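Local coordinates for dnab-like replicative helicase (Bacillus phage SPP1, PDB 3BH0), which is the ATPase domain of G40P, a DnaB-family replicative helicase that probably hydrolyses ATP to unwind duplex DNA in the 5'-3' direction, at residues L104-G107 and K108-I112; N123-K126 and I127-A130; D200-T203 and N204-Q208; A297-K300 and E301-N304. One frame throughout, in Å; residues are numbered along the deposited sequence.

How the contacts relate
Following the chain from its N terminus, the four contacts come strictly in series, each within one short continuous run, so none encloses or crosses another. Contact 1 turns the loop after strand 98-103 into helix 108-119. Contact 2 closes the single turn of helix 124-128, the next helix along, its centre about 17 Å from that of contact 1. Contact 3 starts helix 202-220, which carries the chain between the parallel strands 183-188 and 223-228. Contact 4 closes the hairpin between strands 292-299 and 304-307, the latter outermost in the sheet within this chain. Contacts 2 and 4 touch where Asn123 packs on Tyr302 and Glu301; contacts 3 and 4 lie on opposite sides of the chain's centre.

Contact 1 (L104-G107 and K108-I112); sequences LEMG and KKENI
Gly107 is the N-cap of helix 108-119, and Met106 and Gly107 lead the loop after strand 98-103 into the first turn, where Glu110 and Asn111 meet them. Gly107 O takes two bonds from the same residue. Asn111 N bonds Gly107 O at 3.2 Å, as the first i-to-i+4 bond of the helix. Asn111 ND2 reaches Gly107 O at 2.9 Å from above the carbonyl plane, 61° out of it, with an N-H angle of only 139°. The amide can fold back this way because CG lies beside its own backbone N, anti to the carbonyl carbon (chi1 -74°). The same Asn111 ND2 rests 3.6 Å from Met106 CB and gives a weak bond to Ser103 OG, which also bonds Met106 O. Further out, the Met106 and Glu110 side chains cross at about a right angle, Met106 CE lying 3.3 Å from Glu110 OE2. The Met106 side chain also touches residues of what is probably the Walker A P-loop. Lys108 N is hydrogen-bonded to Asp158 OD2. Gly107 O is thus gripped by both the backbone N and the side-chain amide of Asn111, and the buried ND2 is satisfied by it and, weakly, by Ser103 OG, which probably limits rotation of the amide.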
ATOM      1  N   LEU A 104       2.520   7.840   9.882  1.00 35.64           N
ATOM      2  CA  LEU A 104       2.968   9.140  10.299  1.00 36.69           C
ATOM      3  C   LEU A 104       1.763  10.016  10.629  1.00 37.19           C
ATOM      4  O   LEU A 104       1.861  11.006  11.355  1.00 37.04           O
ATOM      5  CB  LEU A 104       3.802   9.737   9.173  1.00 36.41           C
ATOM      6  CG  LEU A 104       5.152   9.033   9.019  1.00 36.82           C
ATOM      7  CD1 LEU A 104       5.297   8.473   7.618  1.00 36.59           C
ATOM      8  CD2 LEU A 104       6.242  10.045   9.284  1.00 38.37           C
ATOM      9  N   GLU A 105       0.626   9.600  10.090  1.00 37.94           N
ATOM     10  CA  GLU A 105      -0.640  10.272  10.260  1.00 39.46           C
ATOM     11  C   GLU A 105      -1.321   9.813  11.566  1.00 38.86           C
ATOM     12  O   GLU A 105      -1.817  10.634  12.328  1.00 38.86           O
ATOM     13  CB  GLU A 105      -1.511   9.966   9.030  1.00 39.82           C
ATOM     14  CG  GLU A 105      -2.797  10.744   8.951  1.00 44.89           C
ATOM     15  CD  GLU A 105      -2.701  12.013   8.098  1.00 50.63           C
ATOM     16  OE1 GLU A 105      -2.195  13.062   8.602  1.00 53.50           O
ATOM     17  OE2 GLU A 105      -3.169  11.959   6.926  1.00 51.43           O
ATOM     18  N   MET A 106      -1.302   8.510  11.829  1.00 38.56           N
ATOM     19  CA  MET A 106      -2.096   7.897  12.883  1.00 38.70           C
ATOM     20  C   MET A 106      -1.215   7.160  13.873  1.00 38.79           C
ATOM     21  O   MET A 106      -0.126   6.715  13.502  1.00 39.12           O
ATOM     22  CB  MET A 106      -3.041   6.845  12.282  1.00 38.37           C
ATOM     23  CG  MET A 106      -4.021   7.326  11.234  1.00 39.84           C
ATOM     24  SD  MET A 106      -5.019   5.955  10.594  1.00 39.97           S
ATOM     25  CE  MET A 106      -6.621   6.648  10.896  1.00 44.28           C
ATOM     26  N   GLY A 107      -1.699   6.998  15.110  1.00 38.62           N
ATOM     27  CA  GLY A 107      -1.086   6.101  16.096  1.00 39.04           C
ATOM     28  C   GLY A 107      -1.404   4.628  15.840  1.00 39.63           C
ATOM     29  O   GLY A 107      -2.359   4.307  15.120  1.00 39.50           O
ATOM     30  N   LYS A 108      -0.609   3.727  16.424  1.00 40.30           N
ATOM     31  CA  LYS A 108      -0.815   2.280  16.269  1.00 41.45           C
ATOM     32  C   LYS A 108      -2.216   1.892  16.705  1.00 41.36           C
ATOM     33  O   LYS A 108      -2.878   1.095  16.035  1.00 41.94           O
ATOM     34  CB  LYS A 108       0.170   1.442  17.103  1.00 41.36           C
ATOM     35  CG  LYS A 108       1.515   2.045  17.332  1.00 42.85           C
ATOM     36  CD  LYS A 108       2.364   1.207  18.303  1.00 43.65           C
ATOM     37  CE  LYS A 108       3.242   2.148  19.172  1.00 48.08           C
ATOM     38  NZ  LYS A 108       4.411   1.469  19.829  1.00 50.65           N
ATOM     39  N   LYS A 109      -2.656   2.435  17.839  1.00 41.38           N
ATOM     40  CA  LYS A 109      -3.999   2.179  18.344  1.00 41.61           C
ATOM     41  C   LYS A 109      -5.042   2.357  17.238  1.00 41.13           C
ATOM     42  O   LYS A 109      -5.884   1.487  17.024  1.00 41.29           O
ATOM     43  CB  LYS A 109      -4.334   3.126  19.504  1.00 42.24           C
ATOM     44  CG  LYS A 109      -3.682   2.808  20.846  1.00 43.33           C
ATOM     45  CD  LYS A 109      -4.598   3.263  21.982  1.00 44.27           C
ATOM     46  CE  LYS A 109      -3.819   3.757  23.165  1.00 45.22           C
ATOM     47  NZ  LYS A 109      -3.191   5.063  22.884  1.00 45.70           N
ATOM     48  N   GLU A 110      -4.956   3.486  16.539  1.00 40.45           N
ATOM     49  CA  GLU A 110      -5.885   3.859  15.482  1.00 40.08           C
ATOM     50  C   GLU A 110      -5.836   2.932  14.269  1.00 39.39           C
ATOM     51  O   GLU A 110      -6.860   2.627  13.696  1.00 39.23           O
ATOM     52  CB  GLU A 110      -5.593   5.286  15.056  1.00 40.21           C
ATOM     53  CG  GLU A 110      -6.818   6.100  14.762  1.00 42.99           C
ATOM     54  CD  GLU A 110      -6.522   7.601  14.701  1.00 46.72           C
ATOM     55  OE1 GLU A 110      -5.775   8.116  15.572  1.00 48.85           O
ATOM     56  OE2 GLU A 110      -7.051   8.271  13.788  1.00 46.32           O
ATOM     57  N   ASN A 111      -4.636   2.505  13.888  1.00 39.46           N
ATOM     58  CA  ASN A 111      -4.429   1.508  12.838  1.00 39.22           C
ATOM     59  C   ASN A 111      -4.998   0.163  13.230  1.00 39.34           C
ATOM     60  O   ASN A 111      -5.637  -0.502  12.429  1.00 39.35           O
ATOM     61  CB  ASN A 111      -2.924   1.356  12.511  1.00 39.09           C
ATOM     62  CG  ASN A 111      -2.371   2.530  11.702  1.00 39.28           C
ATOM     63  OD1 ASN A 111      -2.520   2.581  10.489  1.00 38.72           O
ATOM     64  ND2 ASN A 111      -1.742   3.479  12.380  1.00 37.60           N
ATOM     65  N   ILE A 112      -4.751  -0.233  14.477  1.00 40.11           N
ATOM     66  CA  ILE A 112      -5.177  -1.537  15.007  1.00 40.31           C
ATOM     67  C   ILE A 112      -6.701  -1.674  15.061  1.00 40.50           C
ATOM     68  O   ILE A 112      -7.237  -2.738  14.740  1.00 40.62           O
ATOM     69  CB  ILE A 112      -4.520  -1.835  16.397  1.00 40.30           C
ATOM     70  CG1 ILE A 112      -3.032  -2.122  16.220  1.00 40.43           C
ATOM     71  CG2 ILE A 112      -5.177  -3.033  17.076  1.00 40.29           C
ATOM     72  CD1 ILE A 112      -2.228  -2.015  17.482  1.00 40.80           C
TER

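Contact 2 (N123-K126 and I127-A130); sequences NAQK and IKAA
The flat amide of Gln125 meets Lys128 neither squarely over a face nor in its plane: Lys128 CD lies beyond the OE1 and NE2 end, tilted out of the plane, 3.6 Å from Gln125 OE1 and 3.8 Å from Gln125 NE2. Both belong to the short helix 124-128, hardly more than one turn, and the two side chains run side by side in the same direction. Gln125 gets there by bending at chi2 (-45°), while Lys128 stays extended with CG anti to its backbone N. The other amide, that of Asn123, caps the helix: Asn123 OD1 accepts a weak bond of 3.4 Å from Gln125 N. Asn123 also packs against Tyr302 and Glu301 of the hairpin at 301-304. Among the backbone bonds the regular one is Ile127 N to Asn123 O, 3.0 Å. Lys128 N is shared instead between Ala124 O and Gln125 O, weakly with each, as the helix runs out; Ala129 is the first residue to leave helical angles. Ile127 sends its side chain away from this turn onto Ile116 and Val117 of helix 108-119, joining the two consecutive helices. Ile127 CG2 still lies 3.3 Å from Ala124 O.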
ATOM      1  N   ASN A 123     -18.809  -3.182  13.188  1.00 63.47           N
ATOM      2  CA  ASN A 123     -19.124  -1.805  12.826  1.00 63.91           C
ATOM      3  C   ASN A 123     -18.327  -0.792  13.664  1.00 64.18           C
ATOM      4  O   ASN A 123     -18.218  -0.931  14.890  1.00 64.17           O
ATOM      5  CB  ASN A 123     -20.633  -1.564  12.948  1.00 64.08           C
ATOM      6  CG  ASN A 123     -21.040  -0.183  12.501  1.00 64.14           C
ATOM      7  OD1 ASN A 123     -21.297   0.696  13.326  1.00 64.59           O
ATOM      8  ND2 ASN A 123     -21.085   0.026  11.187  1.00 64.26           N
ATOM      9  N   ALA A 124     -17.793   0.230  12.991  1.00 64.50           N
ATOM     10  CA  ALA A 124     -16.845   1.176  13.587  1.00 64.82           C
ATOM     11  C   ALA A 124     -17.424   2.063  14.688  1.00 65.37           C
ATOM     12  O   ALA A 124     -16.717   2.413  15.626  1.00 65.00           O
ATOM     13  CB  ALA A 124     -16.195   2.028  12.503  1.00 64.71           C
ATOM     14  N   GLN A 125     -18.695   2.446  14.571  1.00 66.42           N
ATOM     15  CA  GLN A 125     -19.328   3.282  15.603  1.00 67.38           C
ATOM     16  C   GLN A 125     -19.669   2.477  16.847  1.00 68.00           C
ATOM     17  O   GLN A 125     -19.499   2.953  17.975  1.00 68.03           O
ATOM     18  CB  GLN A 125     -20.572   3.998  15.072  1.00 67.31           C
ATOM     19  CG  GLN A 125     -20.272   5.200  14.174  1.00 67.69           C
ATOM     20  CD  GLN A 125     -19.190   6.110  14.734  1.00 67.46           C
ATOM     21  OE1 GLN A 125     -19.343   6.706  15.805  1.00 67.29           O
ATOM     22  NE2 GLN A 125     -18.086   6.223  14.001  1.00 67.82           N
ATOM     23  N   LYS A 126     -20.140   1.252  16.627  1.00 68.99           N
ATOM     24  CA  LYS A 126     -20.452   0.331  17.714  1.00 70.10           C
ATOM     25  C   LYS A 126     -19.193   0.031  18.499  1.00 70.43           C
ATOM     26  O   LYS A 126     -19.205   0.052  19.730  1.00 70.23           O
ATOM     27  CB  LYS A 126     -21.084  -0.958  17.175  1.00 70.30           C
ATOM     28  CG  LYS A 126     -22.379  -0.699  16.417  1.00 71.58           C
ATOM     29  CD  LYS A 126     -23.278  -1.917  16.352  1.00 74.29           C
ATOM     30  CE  LYS A 126     -24.701  -1.492  15.966  1.00 75.72           C
ATOM     31  NZ  LYS A 126     -25.663  -2.640  15.904  1.00 75.95           N
ATOM     32  N   ILE A 127     -18.103  -0.219  17.771  1.00 71.26           N
ATOM     33  CA  ILE A 127     -16.809  -0.473  18.390  1.00 72.02           C
ATOM     34  C   ILE A 127     -16.207   0.792  19.004  1.00 72.60           C
ATOM     35  O   ILE A 127     -15.522   0.711  20.038  1.00 72.72           O
ATOM     36  CB  ILE A 127     -15.815  -1.181  17.407  1.00 71.80           C
ATOM     37  CG1 ILE A 127     -14.918  -2.159  18.155  1.00 72.29           C
ATOM     38  CG2 ILE A 127     -14.956  -0.193  16.635  1.00 71.90           C
ATOM     39  CD1 ILE A 127     -14.365  -3.276  17.267  1.00 72.71           C
ATOM     40  N   LYS A 128     -16.496   1.945  18.371  1.00 73.43           N
ATOM     41  CA  LYS A 128     -15.784   3.222  18.607  1.00 74.09           C
ATOM     42  C   LYS A 128     -15.746   3.560  20.082  1.00 74.43           C
ATOM     43  O   LYS A 128     -14.671   3.807  20.664  1.00 75.14           O
ATOM     44  CB  LYS A 128     -16.403   4.388  17.810  1.00 74.08           C
ATOM     45  CG  LYS A 128     -15.895   5.758  18.252  1.00 73.74           C
ATOM     46  CD  LYS A 128     -16.040   6.816  17.181  1.00 73.99           C
ATOM     47  CE  LYS A 128     -15.276   8.065  17.590  1.00 73.46           C
ATOM     48  NZ  LYS A 128     -15.488   9.195  16.654  1.00 73.18           N
ATOM     49  N   ALA A 129     -16.936   3.592  20.667  1.00 74.20           N
ATOM     50  CA  ALA A 129     -17.071   3.568  22.090  1.00 74.08           C
ATOM     51  C   ALA A 129     -18.259   2.672  22.209  1.00 74.19           C
ATOM     52  O   ALA A 129     -18.540   1.893  21.291  1.00 74.25           O
ATOM     53  CB  ALA A 129     -17.367   4.938  22.630  1.00 73.97           C
ATOM     54  N   ALA A 130     -18.949   2.765  23.336  1.00 74.25           N
ATOM     55  CA  ALA A 130     -20.221   2.101  23.508  1.00 74.20           C
ATOM     56  C   ALA A 130     -20.229   0.650  23.003  1.00 74.26           C
ATOM     57  O   ALA A 130     -21.282   0.103  22.679  1.00 74.28           O
ATOM     58  CB  ALA A 130     -21.285   2.911  22.843  1.00 74.09           C
TER

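Contact 3 (D200-T203 and N204-Q208); sequences DSRT and NQISQ
Arg202 reaches forward along the first turn of helix 202-220 to meet Gln205 and Ile206. Its CB lies at the limit of contact with Gln205 OE1; Arg202 CD comes closer, 3.4 Å from that same Gln205 OE1. The bend at chi2 (62°), after a CG anti to the backbone N, swings the guanidinium across Ile206, whose CD1 sits over the centre of one face, 3.6 Å from Arg202 CZ. NE and NH1 also lie against Ile206 CD1, and NH1 is near Gln205 OE1, which stands at the guanidinium edge, its amide plane turned 84° to the guanidinium. At the tip, NH2 is hydrogen-bonded to Gln191 O. Ser201 is the N-cap: Ser201 OG accepts from Asn204 N at 3.2 Å along a nearly straight line, 166°. One residue before the cap, Asp200 OD1 takes a weak bond of 3.3 Å from Asn204 ND2. Thr203 O is gripped twice by Ser207, by N at 2.8 Å and by OG at 3.1 Å, the hydroxyl coming from above the carbonyl plane. Buried Ile206 packs on Leu190, Gln191 and Ser250. The turn thus seats the start of a beta-alpha-beta crossover helix between the loop that follows strand 183-188 and Ser250, just before helix 252-256; the chain returns along strand 223-228.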
ATOM      1  N   ASP A 200      16.077  22.730   1.579  1.00 50.78           N
ATOM      2  CA  ASP A 200      15.813  22.512   0.169  1.00 50.06           C
ATOM      3  C   ASP A 200      14.423  22.974  -0.247  1.00 49.35           C
ATOM      4  O   ASP A 200      13.530  23.112   0.593  1.00 49.10           O
ATOM      5  CB  ASP A 200      15.962  21.035  -0.141  1.00 50.64           C
ATOM      6  CG  ASP A 200      17.065  20.759  -1.128  1.00 52.23           C
ATOM      7  OD1 ASP A 200      17.197  21.547  -2.103  1.00 53.50           O
ATOM      8  OD2 ASP A 200      17.777  19.746  -0.938  1.00 52.85           O
ATOM      9  N   SER A 201      14.243  23.214  -1.547  1.00 48.58           N
ATOM     10  CA  SER A 201      12.918  23.495  -2.104  1.00 47.54           C
ATOM     11  C   SER A 201      12.014  22.298  -1.838  1.00 46.90           C
ATOM     12  O   SER A 201      12.494  21.185  -1.603  1.00 46.55           O
ATOM     13  CB  SER A 201      12.983  23.814  -3.607  1.00 47.42           C
ATOM     14  OG  SER A 201      12.958  22.636  -4.385  1.00 47.44           O
ATOM     15  N   ARG A 202      10.704  22.526  -1.853  1.00 46.26           N
ATOM     16  CA  ARG A 202       9.765  21.448  -1.532  1.00 45.40           C
ATOM     17  C   ARG A 202       9.844  20.299  -2.545  1.00 44.97           C
ATOM     18  O   ARG A 202       9.851  19.138  -2.155  1.00 44.86           O
ATOM     19  CB  ARG A 202       8.338  21.990  -1.369  1.00 45.00           C
ATOM     20  CG  ARG A 202       7.291  20.948  -1.003  1.00 43.49           C
ATOM     21  CD  ARG A 202       7.571  20.268   0.339  1.00 40.04           C
ATOM     22  NE  ARG A 202       6.471  19.361   0.665  1.00 37.64           N
ATOM     23  CZ  ARG A 202       6.556  18.330   1.494  1.00 35.47           C
ATOM     24  NH1 ARG A 202       7.695  18.045   2.102  1.00 35.60           N
ATOM     25  NH2 ARG A 202       5.496  17.570   1.696  1.00 35.19           N
ATOM     26  N   THR A 203       9.937  20.650  -3.829  1.00 44.83           N
ATOM     27  CA  THR A 203      10.055  19.694  -4.930  1.00 44.77           C
ATOM     28  C   THR A 203      11.327  18.842  -4.803  1.00 44.72           C
ATOM     29  O   THR A 203      11.275  17.624  -4.964  1.00 44.83           O
ATOM     30  CB  THR A 203       9.992  20.430  -6.304  1.00 45.04           C
ATOM     31  OG1 THR A 203       8.734  21.113  -6.418  1.00 46.44           O
ATOM     32  CG2 THR A 203      10.113  19.467  -7.480  1.00 44.55           C
ATOM     33  N   ASN A 204      12.460  19.483  -4.506  1.00 44.43           N
ATOM     34  CA  ASN A 204      13.726  18.780  -4.242  1.00 44.05           C
ATOM     35  C   ASN A 204      13.699  17.825  -3.065  1.00 42.94           C
ATOM     36  O   ASN A 204      14.319  16.772  -3.105  1.00 43.21           O
ATOM     37  CB  ASN A 204      14.873  19.780  -4.052  1.00 44.87           C
ATOM     38  CG  ASN A 204      15.369  20.349  -5.363  1.00 46.54           C
ATOM     39  OD1 ASN A 204      14.819  20.063  -6.435  1.00 49.25           O
ATOM     40  ND2 ASN A 204      16.414  21.160  -5.290  1.00 49.11           N
ATOM     41  N   GLN A 205      13.003  18.214  -2.009  1.00 42.09           N
ATOM     42  CA  GLN A 205      12.782  17.341  -0.869  1.00 41.26           C
ATOM     43  C   GLN A 205      11.993  16.098  -1.262  1.00 40.46           C
ATOM     44  O   GLN A 205      12.379  14.983  -0.900  1.00 40.09           O
ATOM     45  CB  GLN A 205      12.043  18.087   0.233  1.00 41.80           C
ATOM     46  CG  GLN A 205      12.864  19.195   0.915  1.00 42.98           C
ATOM     47  CD  GLN A 205      11.980  20.111   1.731  1.00 45.15           C
ATOM     48  OE1 GLN A 205      10.769  20.176   1.504  1.00 47.98           O
ATOM     49  NE2 GLN A 205      12.566  20.818   2.686  1.00 45.12           N
ATOM     50  N   ILE A 206      10.898  16.278  -2.004  1.00 39.42           N
ATOM     51  CA  ILE A 206      10.099  15.125  -2.441  1.00 38.76           C
ATOM     52  C   ILE A 206      10.869  14.259  -3.449  1.00 38.38           C
ATOM     53  O   ILE A 206      10.778  13.041  -3.410  1.00 38.38           O
ATOM     54  CB  ILE A 206       8.722  15.526  -3.026  1.00 38.72           C
ATOM     55  CG1 ILE A 206       7.909  16.365  -2.037  1.00 37.75           C
ATOM     56  CG2 ILE A 206       7.969  14.291  -3.524  1.00 38.50           C
ATOM     57  CD1 ILE A 206       7.401  15.635  -0.810  1.00 38.46           C
ATOM     58  N   SER A 207      11.631  14.897  -4.333  1.00 37.94           N
ATOM     59  CA  SER A 207      12.511  14.190  -5.260  1.00 37.34           C
ATOM     60  C   SER A 207      13.497  13.293  -4.513  1.00 36.92           C
ATOM     61  O   SER A 207      13.608  12.097  -4.824  1.00 36.61           O
ATOM     62  CB  SER A 207      13.258  15.192  -6.141  1.00 37.54           C
ATOM     63  OG  SER A 207      12.388  15.754  -7.115  1.00 38.97           O
ATOM     64  N   GLN A 208      14.185  13.867  -3.517  1.00 36.70           N
ATOM     65  CA  GLN A 208      15.130  13.113  -2.666  1.00 36.68           C
ATOM     66  C   GLN A 208      14.438  11.977  -1.939  1.00 36.34           C
ATOM     67  O   GLN A 208      14.894  10.837  -2.004  1.00 36.90           O
ATOM     68  CB  GLN A 208      15.834  14.016  -1.651  1.00 37.06           C
ATOM     69  CG  GLN A 208      16.442  13.249  -0.448  1.00 37.42           C
ATOM     70  CD  GLN A 208      15.462  13.110   0.728  1.00 38.20           C
ATOM     71  OE1 GLN A 208      14.795  14.070   1.107  1.00 39.49           O
ATOM     72  NE2 GLN A 208      15.383  11.917   1.302  1.00 36.06           N
TER

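Contact 4 (A297-K300 and E301-N304); sequences AFIK and EYGN
Ile299 and Tyr302 cross obliquely where the chain leaves strand 292-299 and turns back, the Ile299 branch methyl CG2 lying 3.5 Å from Tyr302 CD2. Glu301 packs on both. Its side chain runs alongside Ile299, pointing the same way, with Glu301 CG 3.9 Å from Ile299 CG2, and that same CG lies over the centre of one face of the Tyr302 ring. Glu301 takes this place by setting its CG between the backbone N and the carbonyl carbon (chi1 66°), a rotamer that folds the methylene over the neighbouring ring. Against the Phe298 ring, Lys300 CA lies above one face, toward the rim, and Phe298 CD1 comes 3.4 Å from Asn304 O; the Phe298 ring also meets that of Phe305. The backbone ties the turn together. Ile299 O accepts from Tyr302 N at 3.1 Å and from Asn304 N at 3.2 Å, the two donors reaching it from opposite faces of its carbonyl plane. Gly303 N goes mainly to Lys300 O, and Ile299 N gives 2.7 Å to Asn304 O, 162° at the hydrogen. The side chain of Asn304 points onto the same sheet face as that of Ile299, and its OD1 is bonded to Lys87 NZ. Tyr302 O in turn is hydrogen-bonded to Thr118 OG1, fastening the turn to the end of helix 108-119. Gly303, at positive phi (62°), and Asn304 both face Ile299: a G1 beta bulge, closing an antiparallel hairpin onto strand 304-307.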
ATOM      1  N   ALA A 297     -15.332  -3.805  -5.289  1.00 39.50           N
ATOM      2  CA  ALA A 297     -16.480  -3.436  -4.478  1.00 39.81           C
ATOM      3  C   ALA A 297     -15.954  -2.999  -3.125  1.00 39.97           C
ATOM      4  O   ALA A 297     -15.247  -3.745  -2.460  1.00 40.29           O
ATOM      5  CB  ALA A 297     -17.449  -4.614  -4.327  1.00 39.20           C
ATOM      6  N   PHE A 298     -16.303  -1.784  -2.725  1.00 40.10           N
ATOM      7  CA  PHE A 298     -15.807  -1.219  -1.497  1.00 40.15           C
ATOM      8  C   PHE A 298     -16.902  -1.303  -0.455  1.00 40.60           C
ATOM      9  O   PHE A 298     -17.995  -0.771  -0.662  1.00 40.67           O
ATOM     10  CB  PHE A 298     -15.389   0.229  -1.746  1.00 39.65           C
ATOM     11  CG  PHE A 298     -14.992   0.973  -0.512  1.00 39.67           C
ATOM     12  CD1 PHE A 298     -14.066   0.433   0.385  1.00 38.78           C
ATOM     13  CD2 PHE A 298     -15.506   2.240  -0.260  1.00 40.37           C
ATOM     14  CE1 PHE A 298     -13.676   1.136   1.517  1.00 39.53           C
ATOM     15  CE2 PHE A 298     -15.116   2.958   0.879  1.00 40.29           C
ATOM     16  CZ  PHE A 298     -14.201   2.405   1.765  1.00 39.78           C
ATOM     17  N   ILE A 299     -16.619  -1.986   0.649  1.00 41.36           N
ATOM     18  CA  ILE A 299     -17.570  -2.066   1.755  1.00 42.78           C
ATOM     19  C   ILE A 299     -17.159  -1.001   2.757  1.00 43.67           C
ATOM     20  O   ILE A 299     -16.345  -1.242   3.659  1.00 43.16           O
ATOM     21  CB  ILE A 299     -17.657  -3.489   2.418  1.00 42.89           C
ATOM     22  CG1 ILE A 299     -17.824  -4.606   1.374  1.00 43.09           C
ATOM     23  CG2 ILE A 299     -18.764  -3.540   3.487  1.00 42.80           C
ATOM     24  CD1 ILE A 299     -18.869  -4.356   0.275  1.00 44.44           C
ATOM     25  N   LYS A 300     -17.734   0.182   2.550  1.00 45.32           N
ATOM     26  CA  LYS A 300     -17.453   1.388   3.317  1.00 47.34           C
ATOM     27  C   LYS A 300     -17.385   1.123   4.817  1.00 48.39           C
ATOM     28  O   LYS A 300     -16.319   1.241   5.431  1.00 48.55           O
ATOM     29  CB  LYS A 300     -18.509   2.457   3.003  1.00 47.49           C
ATOM     30  CG  LYS A 300     -18.366   3.055   1.612  1.00 49.06           C
ATOM     31  CD  LYS A 300     -19.682   3.594   1.013  1.00 51.81           C
ATOM     32  CE  LYS A 300     -19.413   4.516  -0.211  1.00 51.12           C
ATOM     33  NZ  LYS A 300     -18.799   3.837  -1.407  1.00 51.58           N
ATOM     34  N   GLU A 301     -18.525   0.732   5.380  1.00 49.61           N
ATOM     35  CA  GLU A 301     -18.694   0.520   6.811  1.00 51.29           C
ATOM     36  C   GLU A 301     -17.602  -0.352   7.457  1.00 51.22           C
ATOM     37  O   GLU A 301     -17.349  -0.258   8.662  1.00 51.74           O
ATOM     38  CB  GLU A 301     -20.088  -0.076   7.073  1.00 51.33           C
ATOM     39  CG  GLU A 301     -20.265  -1.496   6.501  1.00 52.90           C
ATOM     40  CD  GLU A 301     -21.689  -2.019   6.588  1.00 53.16           C
ATOM     41  OE1 GLU A 301     -22.449  -1.542   7.466  1.00 55.94           O
ATOM     42  OE2 GLU A 301     -22.040  -2.918   5.773  1.00 55.42           O
ATOM     43  N   TYR A 302     -16.959  -1.207   6.670  1.00 51.45           N
ATOM     44  CA  TYR A 302     -15.952  -2.104   7.234  1.00 51.81           C
ATOM     45  C   TYR A 302     -14.526  -1.822   6.737  1.00 50.97           C
ATOM     46  O   TYR A 302     -13.568  -2.430   7.213  1.00 50.87           O
ATOM     47  CB  TYR A 302     -16.329  -3.572   6.996  1.00 52.83           C
ATOM     48  CG  TYR A 302     -17.650  -4.001   7.601  1.00 54.42           C
ATOM     49  CD1 TYR A 302     -17.953  -3.748   8.946  1.00 55.90           C
ATOM     50  CD2 TYR A 302     -18.587  -4.693   6.834  1.00 55.67           C
ATOM     51  CE1 TYR A 302     -19.171  -4.159   9.506  1.00 56.46           C
ATOM     52  CE2 TYR A 302     -19.806  -5.107   7.377  1.00 56.64           C
ATOM     53  CZ  TYR A 302     -20.093  -4.843   8.712  1.00 56.53           C
ATOM     54  OH  TYR A 302     -21.304  -5.272   9.235  1.00 56.13           O
ATOM     55  N   GLY A 303     -14.402  -0.902   5.783  1.00 50.12           N
ATOM     56  CA  GLY A 303     -13.122  -0.596   5.159  1.00 49.00           C
ATOM     57  C   GLY A 303     -12.573  -1.816   4.451  1.00 48.36           C
ATOM     58  O   GLY A 303     -11.357  -2.043   4.428  1.00 48.04           O
ATOM     59  N   ASN A 304     -13.486  -2.600   3.883  1.00 47.74           N
ATOM     60  CA  ASN A 304     -13.138  -3.812   3.162  1.00 47.29           C
ATOM     61  C   ASN A 304     -13.364  -3.692   1.662  1.00 46.59           C
ATOM     62  O   ASN A 304     -14.147  -2.863   1.208  1.00 46.35           O
ATOM     63  CB  ASN A 304     -13.936  -4.984   3.698  1.00 47.90           C
ATOM     64  CG  ASN A 304     -13.169  -6.270   3.641  1.00 49.07           C
ATOM     65  OD1 ASN A 304     -12.403  -6.510   2.706  1.00 50.45           O
ATOM     66  ND2 ASN A 304     -13.362  -7.114   4.650  1.00 50.69           N
TER